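Local coordinates for protein aspartate semialdehyde dehydrogenase (Francisella tularensis subsp. tularensis, PDB 4WOJ) that probably catalyses the NADPH-dependent reductive dephosphorylation of L-aspartyl-4-phosphate to L-aspartate semialdehyde, a shared step in lysine, methionine and threonine biosynthesis, at residues B[21-24]-B[25-29]; B[77-80]-B[81-85]; B[119-122]-B[123-127]; B[196-199]-B[200-203]; B[240-243]-B[244-248]. One frame throughout, in Å; residues are numbered along the deposited sequence.

Interaction 1 (B[21-24]-B[25-29])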
loop_
_atom_site.group_PDB
_atom_site.type_symbol
_atom_site.label_atom_id
_atom_site.label_comp_id
_atom_site.label_asym_id
_atom_site.label_seq_id
_atom_site.Cartn_x
_atom_site.Cartn_y
_atom_site.Cartn_z
ATOM N N SER B 21 9.853 22.286 -11.384
ATOM C CA SER B 21 11.317 22.139 -11.371
ATOM C C SER B 21 11.737 20.905 -12.131
ATOM O O SER B 21 12.773 20.870 -12.796
ATOM C CB SER B 21 11.858 22.015 -9.952
ATOM O OG SER B 21 11.015 22.678 -9.057
ATOM N N VAL B 22 10.931 19.859 -12.014
ATOM C CA VAL B 22 11.275 18.618 -12.662
ATOM C C VAL B 22 11.165 18.821 -14.178
ATOM O O VAL B 22 11.984 18.316 -14.942
ATOM C CB VAL B 22 10.428 17.485 -12.107
ATOM C CG1 VAL B 22 10.607 16.224 -12.947
ATOM C CG2 VAL B 22 10.838 17.236 -10.650
ATOM N N LEU B 23 10.222 19.656 -14.589
ATOM C CA LEU B 23 10.058 19.993 -15.994
ATOM C C LEU B 23 11.231 20.803 -16.515
ATOM O O LEU B 23 11.818 20.456 -17.531
ATOM C CB LEU B 23 8.759 20.764 -16.193
ATOM C CG LEU B 23 8.511 21.224 -17.610
ATOM C CD1 LEU B 23 8.262 20.037 -18.491
ATOM C CD2 LEU B 23 7.355 22.219 -17.674
ATOM N N MET B 24 11.578 21.875 -15.803
ATOM C CA MET B 24 12.760 22.670 -16.128
ATOM C C MET B 24 13.943 21.773 -16.259
ATOM O O MET B 24 14.647 21.795 -17.258
ATOM C CB MET B 24 13.081 23.675 -15.030
ATOM C CG MET B 24 12.076 24.793 -14.860
ATOM S SD MET B 24 11.715 25.585 -16.411
ATOM C CE MET B 24 10.052 24.958 -16.688
ATOM N N SER B 25 14.187 20.962 -15.248
ATOM C CA SER B 25 15.359 20.099 -15.318
ATOM C C SER B 25 15.345 19.200 -16.526
ATOM O O SER B 25 16.376 18.879 -17.087
ATOM C CB SER B 25 15.467 19.234 -14.094
ATOM O OG SER B 25 16.249 18.080 -14.415
ATOM N N ARG B 26 14.160 18.748 -16.923
ATOM C CA ARG B 26 14.067 17.776 -18.005
ATOM C C ARG B 26 14.256 18.479 -19.335
ATOM O O ARG B 26 14.820 17.915 -20.295
ATOM C CB ARG B 26 12.735 17.015 -17.942
ATOM C CG ARG B 26 12.761 15.906 -16.899
ATOM C CD ARG B 26 13.661 14.753 -17.334
ATOM N NE ARG B 26 13.208 14.170 -18.605
ATOM C CZ ARG B 26 13.992 13.555 -19.488
ATOM N NH1 ARG B 26 15.297 13.423 -19.257
ATOM N NH2 ARG B 26 13.472 13.052 -20.599
ATOM N N MET B 27 13.820 19.732 -19.370
ATOM C CA MET B 27 14.067 20.572 -20.534
ATOM C C MET B 27 15.538 20.952 -20.727
ATOM O O MET B 27 16.054 20.869 -21.843
ATOM C CB MET B 27 13.160 21.787 -20.507
ATOM C CG MET B 27 11.717 21.370 -20.801
ATOM S SD MET B 27 10.524 22.703 -20.670
ATOM C CE MET B 27 10.796 23.555 -22.225
ATOM N N ILE B 28 16.229 21.320 -19.653
ATOM C CA ILE B 28 17.657 21.652 -19.776
ATOM C C ILE B 28 18.371 20.450 -20.399
ATOM O O ILE B 28 19.042 20.545 -21.430
ATOM C CB ILE B 28 18.269 21.931 -18.401
ATOM C CG1 ILE B 28 17.688 23.193 -17.769
ATOM C CG2 ILE B 28 19.765 22.002 -18.495
ATOM C CD1 ILE B 28 17.958 24.461 -18.531
ATOM N N GLU B 29 18.196 19.316 -19.735
ATOM C CA GLU B 29 18.794 18.010 -20.102
ATOM C C GLU B 29 18.565 17.603 -21.569
ATOM O O GLU B 29 19.430 16.977 -22.185
ATOM C CB GLU B 29 18.165 16.975 -19.160
ATOM C CG GLU B 29 18.847 15.642 -18.978
ATOM C CD GLU B 29 18.202 14.843 -17.850
ATOM O OE1 GLU B 29 17.246 15.375 -17.207
ATOM O OE2 GLU B 29 18.658 13.689 -17.597
#
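L23 lies alongside M27 one helical turn on, the two side chains pointing the same way, and its branch carbon CG comes 4.0 Å from SD of M27. The methyl CD1 of L23 is almost as near that sulfur, so SD rests against the branch of the leucine. The torsions account for this: in L23, CG stands opposite the backbone N (chi1 177°), while M27 is extended at chi2 and bends at chi3, about the CG-SD bond. Beneath the pair the backbone is regular helix. M27 N bonds to L23 O at 2.8 Å, S25 N to S21 O at 2.8 Å and I28 N to M24 O at 2.9 Å; the bond from R26 N to V22 O, 3.0 Å, is more bent, with 135° at the hydrogen. Chi1 near -80° sets CG of R26 beside its own backbone N, 3.2 Å from V22 O, and the bends at chi2 and chi3 turn the guanidinium to let NH1 reach E29 OE1 in a weak salt bridge; its NH2 pairs with E359. The stretch belongs to helix 18-30, the crossover of the beta-alpha-beta unit between strands 8-13 and 36-42 in the Rossmann-type nucleotide-binding domain. V22, L23, R26 and M27 face helix 354-369, touching L354, R362 and L365, whereas M24 and I28 turn to F53 in a loop, and S21 and V22 meet L199 of the second subunit.

Interaction 2 (B[77-80]-B[81-85]); sequences SCQG and GEYTK
Q79 and Y83 cross at about a right angle, the aliphatic part of the glutamine lying against the root of the tyrosine. CG of Q79 is 3.3 Å from both CB and CG of Y83, and CB of Q79 is 3.7 Å from CD2 of Y83, while the amide plane is turned 60° from the ring. Y83 has its CG opposite the backbone N (chi1 179°), which sets the ring beside Q79 and S77. OG of S77 approaches the same ring obliquely, 3.9 Å from CD2 of Y83. That hydroxyl also accepts from Q79 N at 3.0 Å, an ST turn that leads the chain out of strand 74-77. G80 then occupies the N-cap position of helix 81-93, and its carbonyl oxygen receives T84 N at 3.0 Å with 155° at the hydrogen, besides a weak bond from Y83 N. The polar ends are met by other parts of the nucleotide-binding domain: Y83 OH bonds A63 O, and T84 OG1 bonds OD2 of D102. Carbon-to-carbon packing therefore joins glutamine and tyrosine, while within the turn the directional bonds go to the G80 carbonyl and the S77 hydroxyl.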
loop_
_atom_site.group_PDB
_atom_site.type_symbol
_atom_site.label_atom_id
_atom_site.label_comp_id
_atom_site.label_asym_id
_atom_site.label_seq_id
_atom_site.Cartn_x
_atom_site.Cartn_y
_atom_site.Cartn_z
ATOM N N SER B 77 1.297 25.372 -18.080
ATOM C CA SER B 77 1.006 25.610 -16.653
ATOM C C SER B 77 1.172 24.356 -15.807
ATOM O O SER B 77 0.610 23.326 -16.116
ATOM C CB SER B 77 -0.411 26.162 -16.462
ATOM O OG SER B 77 -0.634 26.451 -15.090
ATOM N N CYS B 78 1.970 24.477 -14.755
ATOM C CA CYS B 78 1.993 23.531 -13.663
ATOM C C CYS B 78 1.405 24.211 -12.425
ATOM O O CYS B 78 1.651 23.792 -11.289
ATOM C CB CYS B 78 3.425 23.103 -13.360
ATOM S SG CYS B 78 4.276 22.385 -14.763
ATOM N N GLN B 79 0.618 25.252 -12.649
ATOM C CA GLN B 79 0.215 26.119 -11.556
ATOM C C GLN B 79 -0.821 25.457 -10.675
ATOM O O GLN B 79 -0.700 25.468 -9.452
ATOM C CB GLN B 79 -0.310 27.458 -12.085
ATOM C CG GLN B 79 -0.457 28.541 -11.016
ATOM C CD GLN B 79 0.808 28.751 -10.230
ATOM O OE1 GLN B 79 1.840 29.092 -10.790
ATOM N NE2 GLN B 79 0.741 28.542 -8.929
ATOM N N GLY B 80 -1.840 24.884 -11.303
ATOM C CA GLY B 80 -2.962 24.292 -10.583
ATOM C C GLY B 80 -4.286 24.667 -11.214
ATOM O O GLY B 80 -4.357 25.533 -12.089
ATOM N N GLY B 81 -5.336 23.987 -10.759
ATOM C CA GLY B 81 -6.690 24.202 -11.225
ATOM C C GLY B 81 -7.318 25.518 -10.799
ATOM O O GLY B 81 -8.128 26.077 -11.543
ATOM N N GLU B 82 -6.959 26.031 -9.623
ATOM C CA GLU B 82 -7.459 27.377 -9.207
ATOM C C GLU B 82 -7.008 28.431 -10.210
ATOM O O GLU B 82 -7.746 29.362 -10.531
ATOM C CB GLU B 82 -7.005 27.791 -7.798
ATOM C CG GLU B 82 -7.566 26.945 -6.657
ATOM C CD GLU B 82 -7.753 27.750 -5.369
ATOM O OE1 GLU B 82 -6.771 27.891 -4.602
ATOM O OE2 GLU B 82 -8.881 28.257 -5.126
ATOM N N TYR B 83 -5.795 28.257 -10.714
ATOM C CA TYR B 83 -5.201 29.193 -11.653
ATOM C C TYR B 83 -5.751 28.977 -13.028
ATOM O O TYR B 83 -6.000 29.922 -13.755
ATOM C CB TYR B 83 -3.679 29.037 -11.682
ATOM C CG TYR B 83 -2.983 29.966 -12.671
ATOM C CD1 TYR B 83 -2.609 31.247 -12.307
ATOM C CD2 TYR B 83 -2.686 29.547 -13.964
ATOM C CE1 TYR B 83 -1.960 32.085 -13.201
ATOM C CE2 TYR B 83 -2.046 30.380 -14.867
ATOM C CZ TYR B 83 -1.684 31.644 -14.485
ATOM O OH TYR B 83 -1.034 32.480 -15.372
ATOM N N THR B 84 -5.919 27.731 -13.417
ATOM C CA THR B 84 -6.508 27.461 -14.720
ATOM C C THR B 84 -7.925 27.997 -14.739
ATOM O O THR B 84 -8.396 28.492 -15.749
ATOM C CB THR B 84 -6.536 25.961 -15.030
ATOM O OG1 THR B 84 -5.208 25.437 -14.915
ATOM C CG2 THR B 84 -7.073 25.710 -16.433
ATOM N N LYS B 85 -8.591 27.887 -13.599
ATOM C CA LYS B 85 -9.954 28.370 -13.457
ATOM C C LYS B 85 -10.089 29.866 -13.538
ATOM O O LYS B 85 -11.011 30.384 -14.163
ATOM C CB LYS B 85 -10.544 27.884 -12.153
ATOM C CG LYS B 85 -11.504 26.740 -12.393
ATOM C CD LYS B 85 -12.358 26.506 -11.163
ATOM C CE LYS B 85 -11.920 25.237 -10.439
ATOM N NZ LYS B 85 -11.820 25.450 -8.971
#

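Interaction 3 (B[119-122]-B[123-127]); sequences PLNH and DQIIN
N121 meets the next turn through CB, CG and OD1. Its CB lies 3.6 Å from NE2 of Q124, whose chain runs extended beyond CG; CG comes 4.0 Å from the terminal methyl CD1 of I125, and OD1 is closer to that methyl, at 3.5 Å. The first torsion, chi1 66°, sets the amide between the backbone N and the carbonyl carbon, from where OD1 accepts from L117 N and ND2 donates to L115 O. Both amide atoms thus turn back to the chain leading into helix 118-130. This helix forms the crossover from strand 113-116, at the margin of the parallel sheet, to strand 135-138 in the Rossmann-type domain, and it is kinked here: the N atoms of D123 and Q124 lack the usual bonds to the residues four before them. At the kink N121 O serves two donors. I125 N lies in the carbonyl plane at 3.2 Å, whereas Q124 N, only three residues on, comes from above that plane, 63° out of it, at 3.1 Å. H122, with its CG opposite the backbone N, takes its imidazole to I126, and CD2 of the ring sits 3.5 Å from CD1 of I126. Farther out, H122 and I125 pack on I367 of helix 354-369, I125 also on V364, and Q124 sends NE2 to the carbonyl oxygen of I254.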
loop_
_atom_site.group_PDB
_atom_site.type_symbol
_atom_site.label_atom_id
_atom_site.label_comp_id
_atom_site.label_asym_id
_atom_site.label_seq_id
_atom_site.Cartn_x
_atom_site.Cartn_y
_atom_site.Cartn_z
ATOM N N PRO B 119 3.337 8.121 -25.774
ATOM C CA PRO B 119 3.651 6.726 -26.117
ATOM C C PRO B 119 2.397 5.869 -26.343
ATOM O O PRO B 119 2.501 4.718 -26.754
ATOM C CB PRO B 119 4.423 6.235 -24.889
ATOM C CG PRO B 119 4.984 7.466 -24.307
ATOM C CD PRO B 119 3.880 8.467 -24.457
ATOM N N LEU B 120 1.223 6.413 -26.036
ATOM C CA LEU B 120 -0.046 5.684 -26.284
ATOM C C LEU B 120 -0.989 6.357 -27.280
ATOM O O LEU B 120 -1.734 5.683 -27.967
ATOM C CB LEU B 120 -0.764 5.416 -24.949
ATOM C CG LEU B 120 -0.304 4.144 -24.221
ATOM C CD1 LEU B 120 -0.932 4.069 -22.852
ATOM C CD2 LEU B 120 -0.685 2.907 -25.024
ATOM N N ASN B 121 -0.970 7.680 -27.360
ATOM C CA ASN B 121 -1.933 8.384 -28.194
ATOM C C ASN B 121 -1.280 9.496 -28.956
ATOM O O ASN B 121 -1.883 10.538 -29.189
ATOM C CB ASN B 121 -3.055 8.979 -27.358
ATOM C CG ASN B 121 -2.571 10.083 -26.436
ATOM O OD1 ASN B 121 -1.382 10.217 -26.181
ATOM N ND2 ASN B 121 -3.494 10.874 -25.934
ATOM N N HIS B 122 -0.041 9.295 -29.357
ATOM C CA HIS B 122 0.604 10.278 -30.190
ATOM C C HIS B 122 -0.211 10.598 -31.471
ATOM O O HIS B 122 -0.431 11.783 -31.808
ATOM C CB HIS B 122 1.950 9.757 -30.599
ATOM C CG HIS B 122 2.871 10.813 -31.096
ATOM N ND1 HIS B 122 4.228 10.770 -30.868
ATOM C CD2 HIS B 122 2.643 11.938 -31.814
ATOM C CE1 HIS B 122 4.801 11.813 -31.443
ATOM N NE2 HIS B 122 3.864 12.531 -32.033
ATOM N N ASP B 123 -0.653 9.551 -32.167
ATOM C CA ASP B 123 -1.441 9.737 -33.421
ATOM C C ASP B 123 -2.646 10.666 -33.261
ATOM O O ASP B 123 -3.048 11.366 -34.185
ATOM C CB ASP B 123 -1.868 8.415 -34.046
ATOM C CG ASP B 123 -2.334 7.361 -33.025
ATOM O OD1 ASP B 123 -2.775 7.662 -31.889
ATOM O OD2 ASP B 123 -2.231 6.173 -33.393
ATOM N N GLN B 124 -3.132 10.756 -32.045
ATOM C CA GLN B 124 -4.311 11.539 -31.759
ATOM C C GLN B 124 -3.966 12.929 -31.426
ATOM O O GLN B 124 -4.755 13.818 -31.694
ATOM C CB GLN B 124 -5.055 11.004 -30.551
ATOM C CG GLN B 124 -5.709 9.623 -30.737
ATOM C CD GLN B 124 -6.482 9.253 -29.480
ATOM O OE1 GLN B 124 -7.355 10.035 -28.990
ATOM N NE2 GLN B 124 -6.134 8.084 -28.900
ATOM N N ILE B 125 -2.833 13.131 -30.753
ATOM C CA ILE B 125 -2.395 14.483 -30.459
ATOM C C ILE B 125 -2.235 15.179 -31.806
ATOM O O ILE B 125 -2.697 16.287 -32.018
ATOM C CB ILE B 125 -1.090 14.501 -29.626
ATOM C CG1 ILE B 125 -1.369 14.052 -28.194
ATOM C CG2 ILE B 125 -0.506 15.889 -29.542
ATOM C CD1 ILE B 125 -0.280 13.196 -27.603
ATOM N N ILE B 126 -1.589 14.501 -32.723
ATOM C CA ILE B 126 -1.336 15.065 -34.028
ATOM C C ILE B 126 -2.632 15.394 -34.743
ATOM O O ILE B 126 -2.752 16.444 -35.362
ATOM C CB ILE B 126 -0.465 14.122 -34.867
ATOM C CG1 ILE B 126 0.992 14.354 -34.484
ATOM C CG2 ILE B 126 -0.613 14.409 -36.342
ATOM C CD1 ILE B 126 1.913 13.267 -35.000
ATOM N N ASN B 127 -3.599 14.501 -34.653
ATOM C CA ASN B 127 -4.892 14.717 -35.292
ATOM C C ASN B 127 -5.624 15.924 -34.702
ATOM O O ASN B 127 -6.355 16.618 -35.394
ATOM C CB ASN B 127 -5.769 13.492 -35.109
ATOM C CG ASN B 127 -6.981 13.520 -35.993
ATOM O OD1 ASN B 127 -6.993 14.169 -37.032
ATOM N ND2 ASN B 127 -8.011 12.823 -35.586
#

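Interaction 4 (B[196-199]-B[200-203]); sequences EDIL and IREK
E196 lays its CG against I200, 3.4 Å from the methyl CG2 of that residue, and its carboxylate carbon CD follows at 3.6 Å from the same methyl. A bend at chi2 (55°) folds the glutamate back, so that OE1 also accepts from D197 N at 3.1 Å; the donor reaches OE1 on its anti side, 35° out of the carboxylate plane. Beside this pair, I198 puts its terminal methyl CD1 over one face of the R201 guanidinium, 3.8 Å from NH1. The aliphatic part of R201 runs back past the first turn, with CD 3.3 Å from E196 O.

The backbone that positions these groups is the opening of helix 198-209. D197 is the N-cap residue, though its carboxylate makes no capping bond, and its carbonyl oxygen takes R201 N at 2.9 Å and, more weakly, I200 N. The next bond in the series joins E202 N to I198 O at 3.2 Å. Farther out, NH2 of R201 forms a salt bridge with D192, and OE2 of E202 pairs with R206. In the second subunit, M18 packs on I198 and L199, L182 on R201, and R274 on E202. Within this helix start, then, charged residues present their carbon chains and a guanidinium face to apolar methyls, while the charge of R201 is met by an acid from before the helix.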
loop_
_atom_site.group_PDB
_atom_site.type_symbol
_atom_site.label_atom_id
_atom_site.label_comp_id
_atom_site.label_asym_id
_atom_site.label_seq_id
_atom_site.Cartn_x
_atom_site.Cartn_y
_atom_site.Cartn_z
ATOM N N GLU B 196 13.368 2.347 25.777
ATOM C CA GLU B 196 12.022 1.946 26.175
ATOM C C GLU B 196 11.604 0.625 25.483
ATOM O O GLU B 196 12.132 0.254 24.435
ATOM C CB GLU B 196 11.043 3.105 25.928
ATOM C CG GLU B 196 9.636 2.918 26.493
ATOM C CD GLU B 196 9.607 2.619 27.983
ATOM O OE1 GLU B 196 9.339 1.441 28.357
ATOM O OE2 GLU B 196 9.851 3.563 28.767
ATOM N N ASP B 197 10.706 -0.117 26.111
ATOM C CA ASP B 197 10.194 -1.371 25.529
ATOM C C ASP B 197 9.509 -1.106 24.177
ATOM O O ASP B 197 8.740 -0.136 24.012
ATOM C CB ASP B 197 9.186 -2.037 26.482
ATOM C CG ASP B 197 9.853 -2.882 27.600
ATOM O OD1 ASP B 197 11.028 -3.307 27.451
ATOM O OD2 ASP B 197 9.179 -3.126 28.634
ATOM N N ILE B 198 9.766 -1.989 23.220
ATOM C CA ILE B 198 9.283 -1.814 21.830
ATOM C C ILE B 198 7.778 -1.529 21.672
ATOM O O ILE B 198 7.395 -0.652 20.875
ATOM C CB ILE B 198 9.691 -3.007 20.925
ATOM C CG1 ILE B 198 9.549 -2.642 19.439
ATOM C CG2 ILE B 198 8.912 -4.256 21.286
ATOM C CD1 ILE B 198 10.383 -1.441 19.031
ATOM N N LEU B 199 6.926 -2.227 22.424
ATOM C CA LEU B 199 5.466 -1.998 22.279
ATOM C C LEU B 199 5.050 -0.696 22.923
ATOM O O LEU B 199 4.081 -0.063 22.514
ATOM C CB LEU B 199 4.630 -3.156 22.823
ATOM C CG LEU B 199 4.858 -4.519 22.171
ATOM C CD1 LEU B 199 3.919 -5.564 22.766
ATOM C CD2 LEU B 199 4.620 -4.401 20.682
ATOM N N ILE B 200 5.815 -0.268 23.910
ATOM C CA ILE B 200 5.552 1.020 24.549
ATOM C C ILE B 200 5.962 2.174 23.622
ATOM O O ILE B 200 5.304 3.238 23.564
ATOM C CB ILE B 200 6.186 1.061 25.959
ATOM C CG1 ILE B 200 5.383 0.108 26.862
ATOM C CG2 ILE B 200 6.292 2.504 26.468
ATOM C CD1 ILE B 200 5.830 0.040 28.302
ATOM N N ARG B 201 7.039 1.967 22.881
ATOM C CA ARG B 201 7.470 2.991 21.924
ATOM C C ARG B 201 6.415 3.212 20.863
ATOM O O ARG B 201 6.078 4.344 20.515
ATOM C CB ARG B 201 8.782 2.606 21.277
ATOM C CG ARG B 201 9.984 2.600 22.221
ATOM C CD ARG B 201 11.144 1.775 21.661
ATOM N NE ARG B 201 11.699 2.399 20.493
ATOM C CZ ARG B 201 12.704 1.916 19.774
ATOM N NH1 ARG B 201 13.256 0.764 20.082
ATOM N NH2 ARG B 201 13.095 2.571 18.667
ATOM N N GLU B 202 5.894 2.102 20.357
ATOM C CA GLU B 202 4.871 2.109 19.308
ATOM C C GLU B 202 3.685 2.905 19.844
ATOM O O GLU B 202 3.149 3.791 19.160
ATOM C CB GLU B 202 4.503 0.668 18.893
ATOM C CG GLU B 202 3.388 0.547 17.865
ATOM C CD GLU B 202 2.062 1.062 18.425
ATOM O OE1 GLU B 202 1.420 1.949 17.813
ATOM O OE2 GLU B 202 1.718 0.639 19.552
ATOM N N LYS B 203 3.313 2.614 21.075
ATOM C CA LYS B 203 2.206 3.313 21.723
ATOM C C LYS B 203 2.418 4.804 21.833
ATOM O O LYS B 203 1.503 5.595 21.531
ATOM C CB LYS B 203 2.000 2.743 23.115
ATOM C CG LYS B 203 0.816 3.359 23.830
ATOM C CD LYS B 203 0.615 2.762 25.219
ATOM C CE LYS B 203 -0.205 3.730 26.088
ATOM N NZ LYS B 203 -1.560 4.027 25.521
#

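Interaction 5 (B[240-243]-B[244-248]); sequences QTKE and EYKAA
OE1 of E244 is gripped by three groups: T241 N at 2.8 Å, with 164° at the hydrogen, and NH2 of R333 and NZ of K335, both from the second subunit, in salt bridges. T241 N comes from above the carboxylate plane, 54° out of it. The side chain reaches back because E244 CG lies beside its own backbone N (chi1 -63°) and the chain beyond is extended. T241 replies with a weak bond from E244 N to its OG1, 3.4 Å, which completes a capping box at the start of helix 242-255. A water bridges the two side chains, accepting from T241 OG1 at 3.2 Å and donating to E244 OE2 at 2.7 Å. The two positive groups would probably stabilise E244 as the carboxylate. Three residues apart, E243 and K246 meet, K246 NZ to E243 OE1 at 3.3 Å in a weak salt bridge, while E243 OE2 bonds ND2 of N140. The E243 side chain lies about 5 Å from that of C141 and about 6 Å from that of H276, the predicted catalytic pair. Q240 places OE1 near the plane of the Y245 ring, at its edge, 3.6 Å from CB of Y245, and that oxygen bonds the hydroxyl of S238. The helix and the residues leading into it pack against strand 263-266, with Q240 on D264, E244 on I266, and A247 and A248 on V263, while L338 of the second subunit touches Q240 and A248.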
loop_
_atom_site.group_PDB
_atom_site.type_symbol
_atom_site.label_atom_id
_atom_site.label_comp_id
_atom_site.label_asym_id
_atom_site.label_seq_id
_atom_site.Cartn_x
_atom_site.Cartn_y
_atom_site.Cartn_z
ATOM N N GLN B 240 -16.751 6.201 -4.898
ATOM C CA GLN B 240 -15.345 6.454 -5.223
ATOM C C GLN B 240 -14.898 7.803 -4.699
ATOM O O GLN B 240 -15.729 8.675 -4.432
ATOM C CB GLN B 240 -15.145 6.457 -6.733
ATOM C CG GLN B 240 -15.514 5.162 -7.432
ATOM C CD GLN B 240 -15.592 5.320 -8.933
ATOM O OE1 GLN B 240 -16.454 6.049 -9.440
ATOM N NE2 GLN B 240 -14.693 4.649 -9.654
ATOM N N THR B 241 -13.591 7.976 -4.529
ATOM C CA THR B 241 -13.061 9.318 -4.413
ATOM C C THR B 241 -12.903 9.823 -5.841
ATOM O O THR B 241 -13.023 9.052 -6.814
ATOM C CB THR B 241 -11.711 9.401 -3.678
ATOM O OG1 THR B 241 -10.706 8.680 -4.389
ATOM C CG2 THR B 241 -11.822 8.809 -2.317
ATOM N N LYS B 242 -12.653 11.118 -5.977
ATOM C CA LYS B 242 -12.480 11.701 -7.306
ATOM C C LYS B 242 -11.218 11.108 -7.936
ATOM O O LYS B 242 -11.198 10.822 -9.145
ATOM C CB LYS B 242 -12.443 13.226 -7.272
ATOM C CG LYS B 242 -12.823 13.890 -8.597
ATOM C CD LYS B 242 -13.414 15.282 -8.366
ATOM C CE LYS B 242 -12.351 16.378 -8.248
ATOM N NZ LYS B 242 -12.217 17.145 -9.525
ATOM N N GLU B 243 -10.205 10.872 -7.093
ATOM C CA GLU B 243 -8.957 10.224 -7.512
ATOM C C GLU B 243 -9.165 8.922 -8.243
ATOM O O GLU B 243 -8.484 8.648 -9.234
ATOM C CB GLU B 243 -8.066 9.953 -6.294
ATOM C CG GLU B 243 -6.620 9.573 -6.633
ATOM C CD GLU B 243 -5.853 10.697 -7.305
ATOM O OE1 GLU B 243 -6.376 11.831 -7.378
ATOM O OE2 GLU B 243 -4.696 10.456 -7.740
ATOM N N GLU B 244 -10.121 8.138 -7.736
ATOM C CA GLU B 244 -10.465 6.791 -8.235
ATOM C C GLU B 244 -11.357 6.799 -9.497
ATOM O O GLU B 244 -11.145 6.026 -10.421
ATOM C CB GLU B 244 -11.169 6.004 -7.120
ATOM C CG GLU B 244 -10.283 5.768 -5.902
ATOM C CD GLU B 244 -11.039 5.457 -4.614
ATOM O OE1 GLU B 244 -12.290 5.550 -4.560
ATOM O OE2 GLU B 244 -10.366 5.113 -3.627
ATOM N N TYR B 245 -12.353 7.673 -9.526
ATOM C CA TYR B 245 -13.190 7.844 -10.716
ATOM C C TYR B 245 -12.343 8.340 -11.935
ATOM O O TYR B 245 -12.664 8.035 -13.071
ATOM C CB TYR B 245 -14.372 8.807 -10.398
ATOM C CG TYR B 245 -14.862 9.608 -11.585
ATOM C CD1 TYR B 245 -15.938 9.180 -12.354
ATOM C CD2 TYR B 245 -14.216 10.795 -11.952
ATOM C CE1 TYR B 245 -16.351 9.926 -13.447
ATOM C CE2 TYR B 245 -14.619 11.549 -13.045
ATOM C CZ TYR B 245 -15.680 11.116 -13.788
ATOM O OH TYR B 245 -16.048 11.891 -14.868
ATOM N N LYS B 246 -11.320 9.166 -11.691
ATOM C CA LYS B 246 -10.447 9.661 -12.767
ATOM C C LYS B 246 -9.867 8.534 -13.588
ATOM O O LYS B 246 -9.667 8.668 -14.789
ATOM C CB LYS B 246 -9.227 10.420 -12.226
ATOM C CG LYS B 246 -9.517 11.789 -11.656
ATOM C CD LYS B 246 -8.243 12.543 -11.308
ATOM C CE LYS B 246 -8.532 13.845 -10.554
ATOM N NZ LYS B 246 -8.492 13.667 -9.063
ATOM N N ALA B 247 -9.514 7.448 -12.920
ATOM C CA ALA B 247 -8.867 6.364 -13.607
ATOM C C ALA B 247 -9.619 5.921 -14.871
ATOM O O ALA B 247 -9.084 6.030 -15.958
ATOM C CB ALA B 247 -8.603 5.193 -12.675
ATOM N N ALA B 248 -10.858 5.476 -14.754
ATOM C CA ALA B 248 -11.500 4.790 -15.892
ATOM C C ALA B 248 -11.717 5.725 -17.066
ATOM O O ALA B 248 -11.424 5.395 -18.192
ATOM C CB ALA B 248 -12.788 4.136 -15.472
HETATM O O HOH W 1 -9.105 7.037 -2.204
#

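All five contacts are local and come in series along the chain. Interactions 1, 2 and 3 lie within the nucleotide-binding domain, around one parallel beta-sheet; interactions 4 and 5 belong to the dimerisation domain. The centres of interactions 1 and 2 are 19 Å apart, and they touch where CD2 of L23 lies 4.2 Å from SG of C78. Interactions 1 and 3 share helix 354-369 as a packing partner. Helices 198-209 and 242-255 are successive, yet interactions 4 and 5 have centres 38 Å apart. Interactions 1, 4 and 5 each touch the second subunit, so the dimer interface draws on both domains.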